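Local coordinates for triphenylmethane reductase (Citrobacter sp., PDB 2JL1), which probably reduces triphenylmethane dyes with NADPH, binding the dinucleotide on a Rossmann-type domain of the NmrA-like family, at residues F1-T9 and F64-I73; I133-A141 and H191-V199. All blocks are in the same frame, centred on the assembly; numbering follows the deposited sequence.

Overall arrangement
Both interactions are parallel strand pairs in the same seven-stranded sheet, separated by strand 101-107, with centres about 16 Å apart. Interaction 1 (1-9 with 64-73) lies inside the sheet and is largely buried; its side chains are mainly aliphatic, with the hydroxyl of T6 accepting a firm bond and that of S2 a weak one. Interaction 2 (133-141 with 191-199) includes the outermost strand 194-198, is only partly buried, and carries aromatic, charged and water-mediated contacts. The two meet directly, L71 CD1 lying 3.6 Å from L138 CD1. Each runs to NADP at its C-terminal end: interaction 1 reaches the 2'-phosphate through T9 and the nicotinamide ribose through I73; interaction 2 reaches the carboxamide.

Interaction 1: residues F1-T9 and F64-I73; sequences FSIAVTGAT and FAGVSKLLFI. With NAP (NADP nicotinamide-adenine-dinucleotide phosphate), chain B.
Strands 3-5 and 69-72 pair in parallel, I3 beside K69, A4 beside L70 and V5 beside L71, joining the first and fourth strands of a Rossmann-type sheet; the axes of the two strand segments are 16° apart. The evidence for tight pairing is a run of four backbone hydrogen bonds, from K69 N to S2 O through L71 N to A4 O (2.7 Å) to T6 N on L71 O. Packing is close on both faces: A4 CB lies 4.0 Å from L70 CD1 on one, and V5 CG1 lies 3.8 Å from I73 CD1 on the other, beneath helix 11-20. The methyl CG2 of T6 meets L70 CD1 at 3.7 Å, while chi1 of 79° turns OG1 back over the main chain, where it accepts from I73 N at 3.0 Å and also bonds Y54, a residue of the NADP(+) site. The other end is looser. Around the type II turn F64-V67, S68 N makes just a weak bond to S2 OG (3.4 Å), and the exposed F1 leans its CD2 against S68 CB. At the C-terminal ends I73 CG2 touches NAP C5D at 3.6 Å, and past G7, T9 OG1 donates to NAP O1X at 2.8 Å.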
loop_
_atom_site.group_PDB
_atom_site.type_symbol
_atom_site.label_atom_id
_atom_site.label_comp_id
_atom_site.label_asym_id
_atom_site.label_seq_id
_atom_site.Cartn_x
_atom_site.Cartn_y
_atom_site.Cartn_z
ATOM N N PHE A 1 29.339 -8.226 2.518
ATOM C CA PHE A 1 28.236 -9.232 2.388
ATOM C C PHE A 1 27.355 -9.105 1.118
ATOM O O PHE A 1 27.556 -8.229 0.269
ATOM C CB PHE A 1 27.368 -9.273 3.661
ATOM C CG PHE A 1 26.965 -10.665 4.054
ATOM C CD1 PHE A 1 27.753 -11.410 4.923
ATOM C CD2 PHE A 1 25.812 -11.245 3.527
ATOM C CE1 PHE A 1 27.398 -12.714 5.264
ATOM C CE2 PHE A 1 25.453 -12.544 3.860
ATOM C CZ PHE A 1 26.236 -13.280 4.734
ATOM N N SER A 2 26.365 -9.993 1.025
ATOM C CA SER A 2 25.736 -10.349 -0.230
ATOM C C SER A 2 24.673 -9.379 -0.727
ATOM O O SER A 2 23.955 -8.741 0.056
ATOM C CB SER A 2 25.111 -11.733 -0.108
ATOM O OG SER A 2 24.108 -11.700 0.887
ATOM N N ILE A 3 24.584 -9.311 -2.049
ATOM C CA ILE A 3 23.583 -8.508 -2.747
ATOM C C ILE A 3 22.772 -9.488 -3.599
ATOM O O ILE A 3 23.335 -10.236 -4.391
ATOM C CB ILE A 3 24.242 -7.429 -3.625
ATOM C CG1 ILE A 3 25.111 -6.495 -2.768
ATOM C CG2 ILE A 3 23.164 -6.653 -4.425
ATOM C CD1 ILE A 3 26.087 -5.624 -3.565
ATOM N N ALA A 4 21.462 -9.519 -3.380
ATOM C CA ALA A 4 20.569 -10.402 -4.102
ATOM C C ALA A 4 19.667 -9.560 -4.983
ATOM O O ALA A 4 19.265 -8.455 -4.591
ATOM C CB ALA A 4 19.740 -11.214 -3.148
ATOM N N VAL A 5 19.364 -10.082 -6.164
ATOM C CA VAL A 5 18.567 -9.363 -7.166
ATOM C C VAL A 5 17.461 -10.297 -7.577
ATOM O O VAL A 5 17.731 -11.375 -8.130
ATOM C CB VAL A 5 19.428 -9.006 -8.401
ATOM C CG1 VAL A 5 18.625 -8.237 -9.473
ATOM C CG2 VAL A 5 20.673 -8.206 -7.997
ATOM N N THR A 6 16.219 -9.915 -7.301
ATOM C CA THR A 6 15.065 -10.661 -7.824
ATOM C C THR A 6 14.832 -10.262 -9.285
ATOM O O THR A 6 15.421 -9.303 -9.743
ATOM C CB THR A 6 13.798 -10.476 -6.955
ATOM O OG1 THR A 6 13.173 -9.214 -7.254
ATOM C CG2 THR A 6 14.169 -10.542 -5.468
ATOM N N GLY A 7 13.978 -10.976 -10.021
ATOM C CA GLY A 7 13.832 -10.703 -11.468
ATOM C C GLY A 7 15.141 -10.775 -12.280
ATOM O O GLY A 7 15.277 -10.149 -13.356
ATOM N N ALA A 8 16.089 -11.569 -11.784
ATOM C CA ALA A 8 17.468 -11.571 -12.318
ATOM C C ALA A 8 17.643 -12.003 -13.780
ATOM O O ALA A 8 18.630 -11.613 -14.404
ATOM C CB ALA A 8 18.407 -12.358 -11.418
ATOM N N THR A 9 16.710 -12.804 -14.309
ATOM C CA THR A 9 16.731 -13.203 -15.719
ATOM C C THR A 9 15.945 -12.228 -16.609
ATOM O O THR A 9 15.931 -12.363 -17.840
ATOM C CB THR A 9 16.152 -14.628 -15.943
ATOM O OG1 THR A 9 14.817 -14.684 -15.422
ATOM C CG2 THR A 9 16.996 -15.678 -15.257
ATOM N N PHE A 64 15.976 -15.750 0.409
ATOM C CA PHE A 64 16.429 -14.561 1.116
ATOM C C PHE A 64 17.258 -14.893 2.355
ATOM O O PHE A 64 17.764 -13.979 3.008
ATOM C CB PHE A 64 15.243 -13.673 1.541
ATOM C CG PHE A 64 14.425 -13.125 0.401
ATOM C CD1 PHE A 64 14.923 -13.087 -0.898
ATOM C CD2 PHE A 64 13.161 -12.599 0.645
ATOM C CE1 PHE A 64 14.148 -12.567 -1.945
ATOM C CE2 PHE A 64 12.388 -12.064 -0.383
ATOM C CZ PHE A 64 12.878 -12.043 -1.681
ATOM N N ALA A 65 17.365 -16.181 2.694
ATOM C CA ALA A 65 18.115 -16.624 3.871
ATOM C C ALA A 65 19.512 -16.045 3.818
ATOM O O ALA A 65 20.243 -16.274 2.873
ATOM C CB ALA A 65 18.183 -18.140 3.927
ATOM N N GLY A 66 19.865 -15.257 4.817
ATOM C CA GLY A 66 21.216 -14.750 4.926
ATOM C C GLY A 66 21.609 -13.611 4.010
ATOM O O GLY A 66 22.764 -13.201 4.033
ATOM N N VAL A 67 20.686 -13.078 3.201
ATOM C CA VAL A 67 21.068 -11.941 2.343
ATOM C C VAL A 67 21.063 -10.609 3.095
ATOM O O VAL A 67 20.141 -10.299 3.864
ATOM C CB VAL A 67 20.357 -11.893 0.925
ATOM C CG1 VAL A 67 19.969 -13.275 0.440
ATOM C CG2 VAL A 67 19.176 -10.986 0.907
ATOM N N SER A 68 22.137 -9.850 2.891
ATOM C CA SER A 68 22.336 -8.566 3.531
ATOM C C SER A 68 21.539 -7.467 2.821
ATOM O O SER A 68 20.717 -6.795 3.440
ATOM C CB SER A 68 23.825 -8.226 3.534
ATOM O OG SER A 68 24.028 -6.902 3.983
ATOM N N LYS A 69 21.772 -7.304 1.520
ATOM C CA LYS A 69 21.046 -6.305 0.725
ATOM C C LYS A 69 20.197 -6.947 -0.371
ATOM O O LYS A 69 20.710 -7.721 -1.180
ATOM C CB LYS A 69 22.031 -5.344 0.065
ATOM C CG LYS A 69 22.813 -4.474 1.008
ATOM C CD LYS A 69 24.001 -3.857 0.285
ATOM C CE LYS A 69 24.512 -2.628 0.999
ATOM N NZ LYS A 69 25.894 -2.321 0.534
ATOM N N LEU A 70 18.916 -6.575 -0.434
ATOM C CA LEU A 70 17.994 -7.144 -1.428
ATOM C C LEU A 70 17.522 -6.098 -2.418
ATOM O O LEU A 70 16.977 -5.059 -2.019
ATOM C CB LEU A 70 16.768 -7.786 -0.747
ATOM C CG LEU A 70 15.692 -8.359 -1.688
ATOM C CD1 LEU A 70 16.214 -9.550 -2.500
ATOM C CD2 LEU A 70 14.384 -8.703 -0.961
ATOM N N LEU A 71 17.723 -6.361 -3.709
ATOM C CA LEU A 71 17.060 -5.530 -4.732
ATOM C C LEU A 71 15.803 -6.269 -5.184
ATOM O O LEU A 71 15.873 -7.293 -5.874
ATOM C CB LEU A 71 17.980 -5.186 -5.901
ATOM C CG LEU A 71 17.277 -4.363 -7.012
ATOM C CD1 LEU A 71 16.868 -2.945 -6.512
ATOM C CD2 LEU A 71 18.124 -4.271 -8.256
ATOM N N PHE A 72 14.660 -5.732 -4.761
ATOM C CA PHE A 72 13.360 -6.273 -5.049
ATOM C C PHE A 72 12.919 -5.564 -6.348
ATOM O O PHE A 72 12.594 -4.386 -6.336
ATOM C CB PHE A 72 12.456 -5.951 -3.850
ATOM C CG PHE A 72 10.991 -6.270 -4.047
ATOM C CD1 PHE A 72 10.546 -6.982 -5.165
ATOM C CD2 PHE A 72 10.061 -5.866 -3.094
ATOM C CE1 PHE A 72 9.190 -7.255 -5.353
ATOM C CE2 PHE A 72 8.705 -6.163 -3.264
ATOM C CZ PHE A 72 8.283 -6.847 -4.424
ATOM N N ILE A 73 12.985 -6.271 -7.475
ATOM C CA ILE A 73 12.536 -5.720 -8.754
ATOM C C ILE A 73 11.086 -6.132 -8.895
ATOM O O ILE A 73 10.768 -7.298 -8.708
ATOM C CB ILE A 73 13.398 -6.236 -9.942
ATOM C CG1 ILE A 73 14.845 -5.712 -9.821
ATOM C CG2 ILE A 73 12.716 -5.902 -11.317
ATOM C CD1 ILE A 73 15.777 -6.184 -10.939
HETATM P PA NAP B . 10.985 -8.303 -17.618
HETATM O O1A NAP B . 9.657 -8.608 -18.218
HETATM O O2A NAP B . 12.139 -8.471 -18.525
HETATM O O5B NAP B . 11.231 -9.155 -16.292
HETATM C C5B NAP B . 10.230 -9.454 -15.343
HETATM C C4B NAP B . 10.901 -10.421 -14.379
HETATM O O4B NAP B . 10.000 -10.824 -13.356
HETATM C C3B NAP B . 11.328 -11.670 -15.151
HETATM O O3B NAP B . 12.645 -12.009 -14.802
HETATM C C2B NAP B . 10.395 -12.738 -14.654
HETATM O O2B NAP B . 11.053 -13.961 -14.546
HETATM C C1B NAP B . 10.074 -12.233 -13.263
HETATM N N9A NAP B . 8.853 -12.884 -12.771
HETATM C C8A NAP B . 7.630 -12.963 -13.379
HETATM N N7A NAP B . 6.806 -13.664 -12.565
HETATM C C5A NAP B . 7.500 -14.046 -11.467
HETATM C C6A NAP B . 7.152 -14.783 -10.335
HETATM N N6A NAP B . 5.923 -15.270 -10.184
HETATM N N1A NAP B . 8.102 -15.005 -9.365
HETATM C C2A NAP B . 9.382 -14.519 -9.516
HETATM N N3A NAP B . 9.722 -13.786 -10.630
HETATM C C4A NAP B . 8.791 -13.562 -11.591
HETATM O O3 NAP B . 10.914 -6.773 -17.076
HETATM P PN NAP B . 12.017 -5.600 -17.104
HETATM O O1N NAP B . 13.266 -6.178 -16.581
HETATM O O2N NAP B . 12.003 -4.955 -18.446
HETATM O O5D NAP B . 11.442 -4.575 -15.955
HETATM C C5D NAP B . 11.435 -4.972 -14.591
HETATM C C4D NAP B . 10.141 -4.631 -13.843
HETATM O O4D NAP B . 9.850 -3.254 -14.013
HETATM C C3D NAP B . 8.924 -5.387 -14.382
HETATM O O3D NAP B . 8.652 -6.601 -13.729
HETATM C C2D NAP B . 7.774 -4.410 -14.230
HETATM O O2D NAP B . 7.099 -4.497 -12.993
HETATM C C1D NAP B . 8.466 -3.065 -14.267
HETATM N N1N NAP B . 8.194 -2.445 -15.574
HETATM C C2N NAP B . 8.509 -1.130 -15.707
HETATM C C3N NAP B . 8.241 -0.477 -16.876
HETATM C C7N NAP B . 8.560 0.949 -17.023
HETATM O O7N NAP B . 8.367 1.509 -18.319
HETATM N N7N NAP B . 8.960 1.609 -15.930
HETATM C C4N NAP B . 7.732 -1.191 -17.981
HETATM C C5N NAP B . 7.507 -2.541 -17.863
HETATM C C6N NAP B . 7.691 -3.158 -16.622
HETATM P P2B NAP B . 11.000 -15.066 -15.722
HETATM O O1X NAP B . 12.265 -14.908 -16.544
HETATM O O2X NAP B . 9.790 -14.892 -16.625
HETATM O O3X NAP B . 10.951 -16.402 -15.009
#

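Interaction 2: residues I133-A141 and H191-V199; sequences IPYTFLRNA and HENKTYNLV. With GOL (glycerol), chain E.
The Y135 ring has the CA of N193 over the centre of one face, a CH-pi contact of 3.7 Å to the centroid and 13° off the normal. A chi1 of 65° folds this ring across the turn H191-K194. In the ring plane a water bonded to Y135 OH also bonds T195 OG1, linking the strands through solvent. Y135 CD1 in turn sits over the F137 ring, 3.4 Å above its plane, and T195 OG1 lies at that ring's edge, 3.5 Å from F137 CD1. The R139 guanidinium has N197 OD1 at its edge in plane. R139 NE and NH1 form salt bridges with E125 and E111, while N197 OD1 accepts from F109 N. Y196 OH lies in the H191 ring plane, hydrogen-bonded to ND1, while NE2 bonds E188. On the face carrying T136, L138 and L198, L138 CD2 packs on L198 CD1 at 3.8 Å; at the turn T136 OG1 donates to H191 O at 2.7 Å from 50° above the carbonyl plane. Five backbone bonds, from F137 N to A141 N, fix the register. This is the parallel pairing of the sixth and seventh strands of a Rossmann-type sheet, delivering A141 to the nicotinamide amide.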
loop_
_atom_site.group_PDB
_atom_site.type_symbol
_atom_site.label_atom_id
_atom_site.label_comp_id
_atom_site.label_asym_id
_atom_site.label_seq_id
_atom_site.Cartn_x
_atom_site.Cartn_y
_atom_site.Cartn_z
ATOM N N ILE A 133 12.864 -2.353 7.867
ATOM C CA ILE A 133 14.138 -2.535 7.166
ATOM C C ILE A 133 14.513 -1.218 6.474
ATOM O O ILE A 133 13.678 -0.621 5.780
ATOM C CB ILE A 133 14.096 -3.685 6.114
ATOM C CG1 ILE A 133 13.620 -5.012 6.723
ATOM C CG2 ILE A 133 15.469 -3.871 5.444
ATOM C CD1 ILE A 133 13.358 -6.135 5.636
ATOM N N PRO A 134 15.768 -0.750 6.665
ATOM C CA PRO A 134 16.294 0.401 5.914
ATOM C C PRO A 134 16.039 0.206 4.426
ATOM O O PRO A 134 16.426 -0.833 3.881
ATOM C CB PRO A 134 17.801 0.325 6.181
ATOM C CG PRO A 134 17.916 -0.375 7.505
ATOM C CD PRO A 134 16.765 -1.312 7.600
ATOM N N TYR A 135 15.398 1.184 3.783
ATOM C CA TYR A 135 14.914 1.026 2.394
ATOM C C TYR A 135 15.547 2.052 1.472
ATOM O O TYR A 135 16.047 3.096 1.914
ATOM C CB TYR A 135 13.374 1.171 2.308
ATOM C CG TYR A 135 12.906 2.573 2.672
ATOM C CD1 TYR A 135 12.867 3.595 1.710
ATOM C CD2 TYR A 135 12.555 2.890 3.990
ATOM C CE1 TYR A 135 12.465 4.889 2.045
ATOM C CE2 TYR A 135 12.148 4.182 4.338
ATOM C CZ TYR A 135 12.120 5.170 3.371
ATOM O OH TYR A 135 11.742 6.437 3.716
ATOM N N THR A 136 15.520 1.748 0.180
ATOM C CA THR A 136 15.744 2.742 -0.856
ATOM C C THR A 136 14.674 2.519 -1.911
ATOM O O THR A 136 14.581 1.440 -2.481
ATOM C CB THR A 136 17.111 2.619 -1.551
ATOM O OG1 THR A 136 18.175 2.641 -0.575
ATOM C CG2 THR A 136 17.300 3.811 -2.513
ATOM N N PHE A 137 13.880 3.546 -2.175
ATOM C CA PHE A 137 12.852 3.439 -3.197
ATOM C C PHE A 137 13.412 4.068 -4.466
ATOM O O PHE A 137 13.660 5.276 -4.540
ATOM C CB PHE A 137 11.556 4.102 -2.727
ATOM C CG PHE A 137 10.927 3.419 -1.548
ATOM C CD1 PHE A 137 10.201 4.149 -0.614
ATOM C CD2 PHE A 137 11.069 2.046 -1.361
ATOM C CE1 PHE A 137 9.591 3.521 0.464
ATOM C CE2 PHE A 137 10.484 1.423 -0.243
ATOM C CZ PHE A 137 9.752 2.172 0.661
ATOM N N LEU A 138 13.708 3.200 -5.415
ATOM C CA LEU A 138 14.271 3.550 -6.689
ATOM C C LEU A 138 13.071 3.731 -7.600
ATOM O O LEU A 138 12.571 2.771 -8.210
ATOM C CB LEU A 138 15.167 2.391 -7.189
ATOM C CG LEU A 138 16.396 2.048 -6.329
ATOM C CD1 LEU A 138 16.991 0.654 -6.689
ATOM C CD2 LEU A 138 17.461 3.137 -6.425
ATOM N N ARG A 139 12.546 4.949 -7.647
ATOM C CA ARG A 139 11.286 5.171 -8.357
ATOM C C ARG A 139 11.574 5.421 -9.830
ATOM O O ARG A 139 11.910 6.533 -10.223
ATOM C CB ARG A 139 10.531 6.352 -7.743
ATOM C CG ARG A 139 9.977 6.090 -6.354
ATOM C CD ARG A 139 9.110 7.254 -5.950
ATOM N NE ARG A 139 8.146 6.891 -4.913
ATOM C CZ ARG A 139 7.104 7.663 -4.589
ATOM N NH1 ARG A 139 6.923 8.830 -5.211
ATOM N NH2 ARG A 139 6.238 7.281 -3.657
ATOM N N ASN A 140 11.476 4.370 -10.639
ATOM C CA ASN A 140 11.938 4.436 -12.025
ATOM C C ASN A 140 10.940 5.152 -12.925
ATOM O O ASN A 140 9.742 5.026 -12.738
ATOM C CB ASN A 140 12.222 3.034 -12.572
ATOM C CG ASN A 140 13.466 2.406 -11.963
ATOM O OD1 ASN A 140 14.287 3.085 -11.330
ATOM N ND2 ASN A 140 13.591 1.098 -12.117
ATOM N N ALA A 141 11.464 5.881 -13.917
ATOM C CA ALA A 141 10.679 6.361 -15.041
ATOM C C ALA A 141 10.233 5.200 -15.941
ATOM O O ALA A 141 10.760 4.082 -15.859
ATOM C CB ALA A 141 11.534 7.328 -15.883
ATOM N N HIS A 191 22.352 5.824 1.174
ATOM C CA HIS A 191 21.044 5.756 0.498
ATOM C C HIS A 191 19.939 5.120 1.353
ATOM O O HIS A 191 18.847 4.812 0.860
ATOM C CB HIS A 191 21.184 5.026 -0.845
ATOM C CG HIS A 191 22.252 5.595 -1.720
ATOM N ND1 HIS A 191 22.216 6.891 -2.187
ATOM C CD2 HIS A 191 23.395 5.054 -2.204
ATOM C CE1 HIS A 191 23.289 7.123 -2.921
ATOM N NE2 HIS A 191 24.011 6.022 -2.960
ATOM N N GLU A 192 20.231 4.935 2.639
ATOM C CA GLU A 192 19.275 4.346 3.547
ATOM C C GLU A 192 18.108 5.290 3.823
ATOM O O GLU A 192 18.284 6.500 4.047
ATOM C CB GLU A 192 19.950 3.886 4.831
ATOM C CG GLU A 192 20.632 2.540 4.649
ATOM C CD GLU A 192 21.747 2.303 5.640
ATOM O OE1 GLU A 192 22.927 2.489 5.243
ATOM O OE2 GLU A 192 21.450 1.935 6.810
ATOM N N ASN A 193 16.912 4.726 3.766
ATOM C CA ASN A 193 15.690 5.483 4.024
ATOM C C ASN A 193 15.498 6.683 3.090
ATOM O O ASN A 193 15.103 7.770 3.516
ATOM C CB ASN A 193 15.633 5.880 5.501
ATOM C CG ASN A 193 15.718 4.680 6.421
ATOM O OD1 ASN A 193 16.372 4.733 7.474
ATOM N ND2 ASN A 193 15.049 3.595 6.048
ATOM N N LYS A 194 15.768 6.469 1.807
ATOM C CA LYS A 194 15.654 7.538 0.791
ATOM C C LYS A 194 14.769 7.105 -0.353
ATOM O O LYS A 194 14.699 5.914 -0.663
ATOM C CB LYS A 194 17.037 7.867 0.211
ATOM C CG LYS A 194 18.062 8.289 1.224
ATOM C CD LYS A 194 18.074 9.769 1.419
ATOM C CE LYS A 194 19.015 10.142 2.544
ATOM N NZ LYS A 194 20.435 10.196 2.073
ATOM N N THR A 195 14.090 8.078 -0.963
ATOM C CA THR A 195 13.300 7.875 -2.169
ATOM C C THR A 195 13.980 8.701 -3.260
ATOM O O THR A 195 14.329 9.867 -3.033
ATOM C CB THR A 195 11.793 8.291 -1.969
ATOM O OG1 THR A 195 11.205 7.504 -0.917
ATOM C CG2 THR A 195 10.971 8.083 -3.234
ATOM N N TYR A 196 14.198 8.084 -4.428
ATOM C CA TYR A 196 14.717 8.788 -5.592
ATOM C C TYR A 196 13.707 8.691 -6.709
ATOM O O TYR A 196 13.155 7.621 -6.948
ATOM C CB TYR A 196 16.065 8.183 -6.056
ATOM C CG TYR A 196 17.137 8.300 -5.023
ATOM C CD1 TYR A 196 17.644 9.545 -4.653
ATOM C CD2 TYR A 196 17.625 7.168 -4.379
ATOM C CE1 TYR A 196 18.639 9.662 -3.645
ATOM C CE2 TYR A 196 18.591 7.265 -3.394
ATOM C CZ TYR A 196 19.098 8.501 -3.034
ATOM O OH TYR A 196 20.060 8.571 -2.063
ATOM N N ASN A 197 13.440 9.803 -7.385
ATOM C CA ASN A 197 12.619 9.759 -8.603
ATOM C C ASN A 197 13.586 9.746 -9.779
ATOM O O ASN A 197 14.182 10.759 -10.101
ATOM C CB ASN A 197 11.616 10.930 -8.644
ATOM C CG ASN A 197 10.527 10.814 -7.585
ATOM O OD1 ASN A 197 9.588 9.994 -7.687
ATOM N ND2 ASN A 197 10.617 11.665 -6.577
ATOM N N LEU A 198 13.780 8.560 -10.366
ATOM C CA LEU A 198 14.823 8.308 -11.349
ATOM C C LEU A 198 14.297 8.513 -12.770
ATOM O O LEU A 198 13.816 7.586 -13.420
ATOM C CB LEU A 198 15.450 6.900 -11.123
ATOM C CG LEU A 198 16.057 6.636 -9.730
ATOM C CD1 LEU A 198 16.483 5.158 -9.534
ATOM C CD2 LEU A 198 17.263 7.581 -9.434
ATOM N N VAL A 199 14.388 9.761 -13.226
ATOM C CA VAL A 199 13.833 10.185 -14.497
ATOM C C VAL A 199 14.843 11.105 -15.202
ATOM O O VAL A 199 15.884 11.507 -14.633
ATOM C CB VAL A 199 12.480 10.948 -14.321
ATOM C CG1 VAL A 199 11.463 10.135 -13.523
ATOM C CG2 VAL A 199 12.695 12.296 -13.653
HETATM C C1 GOL E . 22.450 1.825 1.670
HETATM O O1 GOL E . 23.174 2.795 0.919
HETATM C C2 GOL E . 22.028 0.588 0.861
HETATM O O2 GOL E . 22.897 0.359 -0.236
HETATM C C3 GOL E . 20.559 0.610 0.402
HETATM O O3 GOL E . 19.602 0.511 1.461
HETATM O O HOH W 1 11.765 8.255 1.733
#